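Local coordinates for protein TetR transcriptional regulator (Chloroflexus aurantiacus, PDB 3QBM) that probably binds DNA and regulates transcription as a dimeric TetR-family protein, with magnesium bound in the crystal, at residues G42-Y45 / R46-S50; L138-T141 / G142-G146; L160-A163 / T164-A168. One frame throughout, in Å; residues are numbered along the deposited sequence. Where two conformers were deposited one is given.

Contact 1: G42-Y45 / R46-S50; sequences GGIY and RHFES
The edge of the Tyr45 ring meets the carbonyl of Phe48, with CD1 3.4 Å from Phe48 O near the ring plane, while CE1 comes up obliquely to Ser50 C at 3.5 Å. Ile44 CG2 lies over the rim of one face of that ring. The His47 ring turns its CD2 edge to Gly43 O at 3.1 Å and carries Arg46 CG over one face; a water joins Gly43 O to His47 NE2. Phe48 likewise offers an edge, CD2, to Ile44 O, and its ring packs on Val12 and Val13 of helix 2-23. Tyr45 CG sits anti to the carbonyl carbon (chi1 -68°), which lays the ring alongside the turn that leads to Ser50. With an alanine here the ring is gone, and Phe48 O and the Ser50 backbone would probably lose their cover, with Ile30 and Lys51 deprived of its packing. In the backbone, Ile44 O receives His47 N at 3.0 Å and weakly Phe48 N as well. Ser50 OG caps helix 51-74 at Gln53 N. The backbone bonds in this part of the predicted helix-turn-helix are bent and partly weak, and aromatic edges set against carbonyl oxygens add mildly polar contacts in the turn between the helices.

Contact 2: L138-T141 / G142-G146; sequences LVQT and GIARG
Val139 CG1 meets Ile143 CD1 at 3.8 Å, one turn apart on helix 118-144, the two side chains crossing at a slant. Alongside them the backbone pairs in i to i+4 steps. Gly142 N gives its hydrogen to Leu138 O at 2.8 Å and Ile143 N to Val139 O at 2.9 Å, while Ala144 N reaches Gln140 O with the straightest N-H of the set, 168°. The last step, Arg145 N to Thr141 O at 3.0 Å, is more bent, 138° at the hydrogen; Arg145 N also makes a weak bond to Gly142 O. The hydroxyl of Thr141, anti to its carbonyl carbon (chi1 -67°), bonds back to Thr137 O; this leaves CG2 to run beside Arg145 CD, whose guanidinium NE forms a salt bridge with Glu147. Val139 is buried against Ile84 and Leu157, while Ile143 packs on Ile148 and Pro150 of the following loop. Gly146, with positive phi, ends the helix: two bonds back into the last turn, Gly146 N to Ile143 O at 3.1 Å among them, make a Schellman motif, here closing a long helix of the C-terminal TetR-like domain.

Contact 3: L160-A163 / T164-A168; sequences LIIA and TMEGA
Helix 154-175 faces the second subunit here, and this turn lies in the dimer interface while also packing against helices of its own chain. Leu160 O is gripped twice by Thr164: OG1 donates at 2.7 Å and N at 2.8 Å, the two coming from opposite faces of the carbonyl plane. The hydroxyl gets there because OG1 is anti to the carbonyl carbon (chi1 -56°), folded back over the preceding turn, and Leu160 CD1 lies alongside it. A weak hydrogen bond also links this hydroxyl to Thr164 OG1 of the second subunit. The following steps keep the plain pattern: Met165 N to Ile161 O, Glu166 N to Ile162 O and Gly167 N to Ala163 O, the last at 2.9 Å. Ile162 CG2 runs beside Glu166 CG at 4.2 Å, the two side chains pointing the same way, while Met165, a selenomethionine, carries its CG to within 3.4 Å of Ile161 O before its bent chain leads off to Phe91 of helix 80-92. Ile162 and Ala163 meet Leu171 of the second subunit, and Glu166 its Met170. With its hydroxyl turned onto the backbone, Thr164 can sit in a buried, largely apolar interface, its polar group satisfied mainly by Leu160 O of its own helix.

Overall arrangement
Contact 3 is wholly buried, nearest the centre of the chain, and the one that meets the second subunit; contacts 1 and 2 are partly exposed and lie on opposite sides of that centre, their own centres about 48 Å apart. Contacts 2 and 3 sit on consecutive helices, 118-144 and 154-175, of the C-terminal domain, about 7 Å apart at their nearest atoms without touching. Contact 1 belongs to the DNA-binding family region instead. The chemistry follows place: regular backbone bonds plus a threonine hydroxyl turned back on its helix, among mostly apolar neighbours, for contact 3, a glycine-terminated end for contact 2, and bent bonds, aromatic edges and a water in the turn between helices at contact 1.

Contact 1: G42-Y45 / R46-S50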
# COMPACT_ATOMS: atom_id res chain seq x y z
N GLY A 42 20.31 27.83 0.92
CA GLY A 42 19.72 29.16 0.81
C GLY A 42 19.01 29.42 -0.51
O GLY A 42 18.10 30.27 -0.60
N GLY A 43 19.45 28.72 -1.54
CA GLY A 43 18.83 28.79 -2.87
C GLY A 43 17.47 28.11 -2.86
O GLY A 43 16.53 28.57 -3.55
N ILE A 44 17.36 27.02 -2.11
CA ILE A 44 16.09 26.31 -1.95
C ILE A 44 15.11 27.11 -1.09
O ILE A 44 13.96 27.30 -1.46
CB ILE A 44 16.31 24.92 -1.32
CG1 ILE A 44 17.24 24.07 -2.22
CG2 ILE A 44 14.96 24.20 -1.07
CD1 ILE A 44 17.44 22.69 -1.73
N TYR A 45 15.57 27.60 0.05
CA TYR A 45 14.67 28.27 0.99
C TYR A 45 14.39 29.75 0.67
O TYR A 45 13.63 30.42 1.37
CB TYR A 45 15.16 28.03 2.42
CG TYR A 45 15.03 26.58 2.84
CD1 TYR A 45 13.84 25.86 2.61
CD2 TYR A 45 16.08 25.91 3.46
CE1 TYR A 45 13.71 24.55 3.01
CE2 TYR A 45 15.93 24.59 3.86
CZ TYR A 45 14.77 23.92 3.63
OH TYR A 45 14.64 22.59 4.02
N ARG A 46 15.02 30.26 -0.37
CA ARG A 46 14.60 31.51 -0.97
C ARG A 46 13.17 31.27 -1.55
O ARG A 46 12.29 32.13 -1.49
CB ARG A 46 15.60 31.90 -2.06
CG ARG A 46 15.16 32.94 -3.10
CD ARG A 46 14.95 34.32 -2.53
NE ARG A 46 15.00 35.44 -3.50
CZ ARG A 46 14.66 35.41 -4.80
NH1 ARG A 46 14.18 34.32 -5.40
NH2 ARG A 46 14.79 36.52 -5.51
N HIS A 47 12.95 30.06 -2.07
CA HIS A 47 11.68 29.73 -2.74
C HIS A 47 10.65 29.03 -1.88
O HIS A 47 9.47 29.05 -2.22
CB HIS A 47 11.98 28.90 -3.99
CG HIS A 47 12.80 29.65 -4.99
ND1 HIS A 47 12.30 30.71 -5.72
CD2 HIS A 47 14.12 29.56 -5.31
CE1 HIS A 47 13.27 31.22 -6.46
NE2 HIS A 47 14.38 30.55 -6.23
N PHE A 48 11.10 28.41 -0.78
CA PHE A 48 10.21 27.67 0.13
C PHE A 48 10.54 28.12 1.52
O PHE A 48 11.70 28.37 1.85
CB PHE A 48 10.37 26.16 -0.03
CG PHE A 48 10.12 25.69 -1.43
CD1 PHE A 48 8.83 25.46 -1.87
CD2 PHE A 48 11.16 25.57 -2.33
CE1 PHE A 48 8.58 25.09 -3.17
CE2 PHE A 48 10.92 25.20 -3.64
CZ PHE A 48 9.62 24.94 -4.06
N GLU A 49 9.53 28.27 2.34
CA GLU A 49 9.77 28.73 3.67
C GLU A 49 10.33 27.65 4.57
O GLU A 49 10.99 27.94 5.55
CB GLU A 49 8.51 29.37 4.23
CG GLU A 49 8.48 30.87 3.84
CD GLU A 49 7.15 31.54 4.15
OE1 GLU A 49 6.16 30.81 4.42
OE2 GLU A 49 7.11 32.80 4.11
N SER A 50 10.09 26.39 4.21
CA SER A 50 10.52 25.28 5.05
C SER A 50 10.52 23.98 4.25
O SER A 50 9.97 23.91 3.15
CB SER A 50 9.55 25.12 6.23
OG SER A 50 8.29 24.66 5.77
O HOH W 1 17.49 30.09 -5.80

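Contact 2: L138-T141 / G142-G146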
# COMPACT_ATOMS: atom_id res chain seq x y z
N LEU A 138 -18.13 7.66 -14.82
CA LEU A 138 -18.17 6.66 -15.87
C LEU A 138 -19.26 5.62 -15.66
O LEU A 138 -19.97 5.24 -16.62
CB LEU A 138 -16.81 6.00 -16.00
CG LEU A 138 -15.69 6.86 -16.58
CD1 LEU A 138 -14.35 6.19 -16.26
CD2 LEU A 138 -15.85 7.06 -18.12
N VAL A 139 -19.44 5.19 -14.42
CA VAL A 139 -20.47 4.24 -14.14
C VAL A 139 -21.85 4.84 -14.42
O VAL A 139 -22.64 4.22 -15.09
CB VAL A 139 -20.37 3.67 -12.71
CG1 VAL A 139 -21.68 2.90 -12.35
CG2 VAL A 139 -19.08 2.81 -12.58
N GLN A 140 -22.14 6.05 -13.95
CA GLN A 140 -23.46 6.65 -14.25
C GLN A 140 -23.62 6.90 -15.75
O GLN A 140 -24.70 6.71 -16.29
CB GLN A 140 -23.76 7.93 -13.47
CG GLN A 140 -25.15 8.53 -13.78
CD GLN A 140 -26.33 7.50 -13.73
OE1 GLN A 140 -26.60 6.91 -12.67
NE2 GLN A 140 -27.02 7.30 -14.88
N THR A 141 -22.55 7.30 -16.43
CA THR A 141 -22.66 7.44 -17.90
C THR A 141 -23.03 6.11 -18.56
O THR A 141 -23.93 6.03 -19.38
CB THR A 141 -21.36 8.07 -18.49
OG1 THR A 141 -21.27 9.43 -18.03
CG2 THR A 141 -21.38 8.09 -19.98
N GLY A 142 -22.36 5.04 -18.15
CA GLY A 142 -22.56 3.72 -18.71
C GLY A 142 -23.94 3.22 -18.44
O GLY A 142 -24.54 2.59 -19.31
N ILE A 143 -24.47 3.51 -17.23
CA ILE A 143 -25.82 3.11 -16.90
C ILE A 143 -26.77 3.86 -17.82
O ILE A 143 -27.65 3.23 -18.39
CB ILE A 143 -26.19 3.33 -15.40
CG1 ILE A 143 -25.41 2.37 -14.53
CG2 ILE A 143 -27.72 3.17 -15.16
CD1 ILE A 143 -25.45 2.64 -13.00
N ALA A 144 -26.59 5.17 -17.98
CA ALA A 144 -27.45 5.94 -18.88
C ALA A 144 -27.42 5.38 -20.30
O ALA A 144 -28.39 5.42 -20.99
CB ALA A 144 -27.06 7.42 -18.88
N ARG A 145 -26.27 4.85 -20.74
CA ARG A 145 -26.13 4.36 -22.11
C ARG A 145 -26.54 2.90 -22.29
O ARG A 145 -26.48 2.41 -23.41
CB ARG A 145 -24.67 4.47 -22.57
CG ARG A 145 -24.18 5.93 -22.79
CD ARG A 145 -22.71 6.05 -23.10
NE ARG A 145 -22.41 5.51 -24.41
CZ ARG A 145 -22.54 6.18 -25.55
NH1 ARG A 145 -22.99 7.42 -25.58
NH2 ARG A 145 -22.24 5.58 -26.69
N GLY A 146 -26.91 2.21 -21.21
CA GLY A 146 -27.19 0.78 -21.31
C GLY A 146 -25.94 -0.06 -21.46
O GLY A 146 -26.00 -1.21 -21.87

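Contact 3: L160-A163 / T164-A168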
# COMPACT_ATOMS: atom_id res chain seq x y z
N LEU A 160 -12.95 -0.82 -4.77
CA LEU A 160 -12.36 -2.15 -5.05
C LEU A 160 -11.19 -2.04 -6.04
O LEU A 160 -10.09 -2.60 -5.81
CB LEU A 160 -13.41 -3.08 -5.62
CG LEU A 160 -12.91 -4.44 -6.11
CD1 LEU A 160 -12.41 -5.28 -4.91
CD2 LEU A 160 -14.07 -5.15 -6.85
N ILE A 161 -11.43 -1.33 -7.15
CA ILE A 161 -10.42 -1.09 -8.16
C ILE A 161 -9.18 -0.43 -7.57
O ILE A 161 -8.08 -0.90 -7.78
CB ILE A 161 -10.96 -0.18 -9.29
CG1 ILE A 161 -11.87 -0.97 -10.21
CG2 ILE A 161 -9.78 0.45 -10.05
CD1 ILE A 161 -12.73 -0.05 -11.17
N ILE A 162 -9.35 0.66 -6.82
CA ILE A 162 -8.20 1.37 -6.24
C ILE A 162 -7.40 0.51 -5.27
O ILE A 162 -6.16 0.49 -5.33
CB ILE A 162 -8.63 2.69 -5.56
CG1 ILE A 162 -9.22 3.62 -6.62
CG2 ILE A 162 -7.44 3.35 -4.82
CD1 ILE A 162 -10.05 4.82 -6.00
N ALA A 163 -8.10 -0.20 -4.40
CA ALA A 163 -7.48 -1.10 -3.42
C ALA A 163 -6.70 -2.17 -4.16
O ALA A 163 -5.51 -2.41 -3.85
CB ALA A 163 -8.54 -1.79 -2.51
N THR A 164 -7.34 -2.82 -5.12
CA THR A 164 -6.68 -3.92 -5.84
C THR A 164 -5.43 -3.50 -6.56
O THR A 164 -4.37 -4.18 -6.46
CB THR A 164 -7.65 -4.57 -6.82
OG1 THR A 164 -8.82 -4.99 -6.08
CG2 THR A 164 -7.01 -5.80 -7.51
N MSE A 165 -5.55 -2.43 -7.33
CA MSE A 165 -4.46 -1.98 -8.19
C MSE A 165 -3.32 -1.42 -7.34
O MSE A 165 -2.16 -1.74 -7.61
CB MSE A 165 -4.94 -0.99 -9.27
CG MSE A 165 -5.90 -1.58 -10.30
SE MSE A 165 -5.54 -3.39 -10.99
CE MSE A 165 -3.89 -3.05 -11.97
N GLU A 166 -3.61 -0.65 -6.30
CA GLU A 166 -2.56 -0.10 -5.46
C GLU A 166 -1.86 -1.21 -4.67
O GLU A 166 -0.63 -1.16 -4.55
CB GLU A 166 -3.09 0.97 -4.49
CG GLU A 166 -3.42 2.28 -5.15
CD GLU A 166 -2.22 3.10 -5.55
OE1 GLU A 166 -1.15 2.54 -5.89
OE2 GLU A 166 -2.35 4.32 -5.52
N GLY A 167 -2.62 -2.18 -4.14
CA GLY A 167 -2.01 -3.37 -3.49
C GLY A 167 -1.09 -4.17 -4.44
O GLY A 167 0.01 -4.62 -4.08
N ALA A 168 -1.50 -4.26 -5.69
CA ALA A 168 -0.68 -4.92 -6.69
C ALA A 168 0.59 -4.13 -7.02
O ALA A 168 1.64 -4.73 -7.25
CB ALA A 168 -1.49 -5.20 -7.90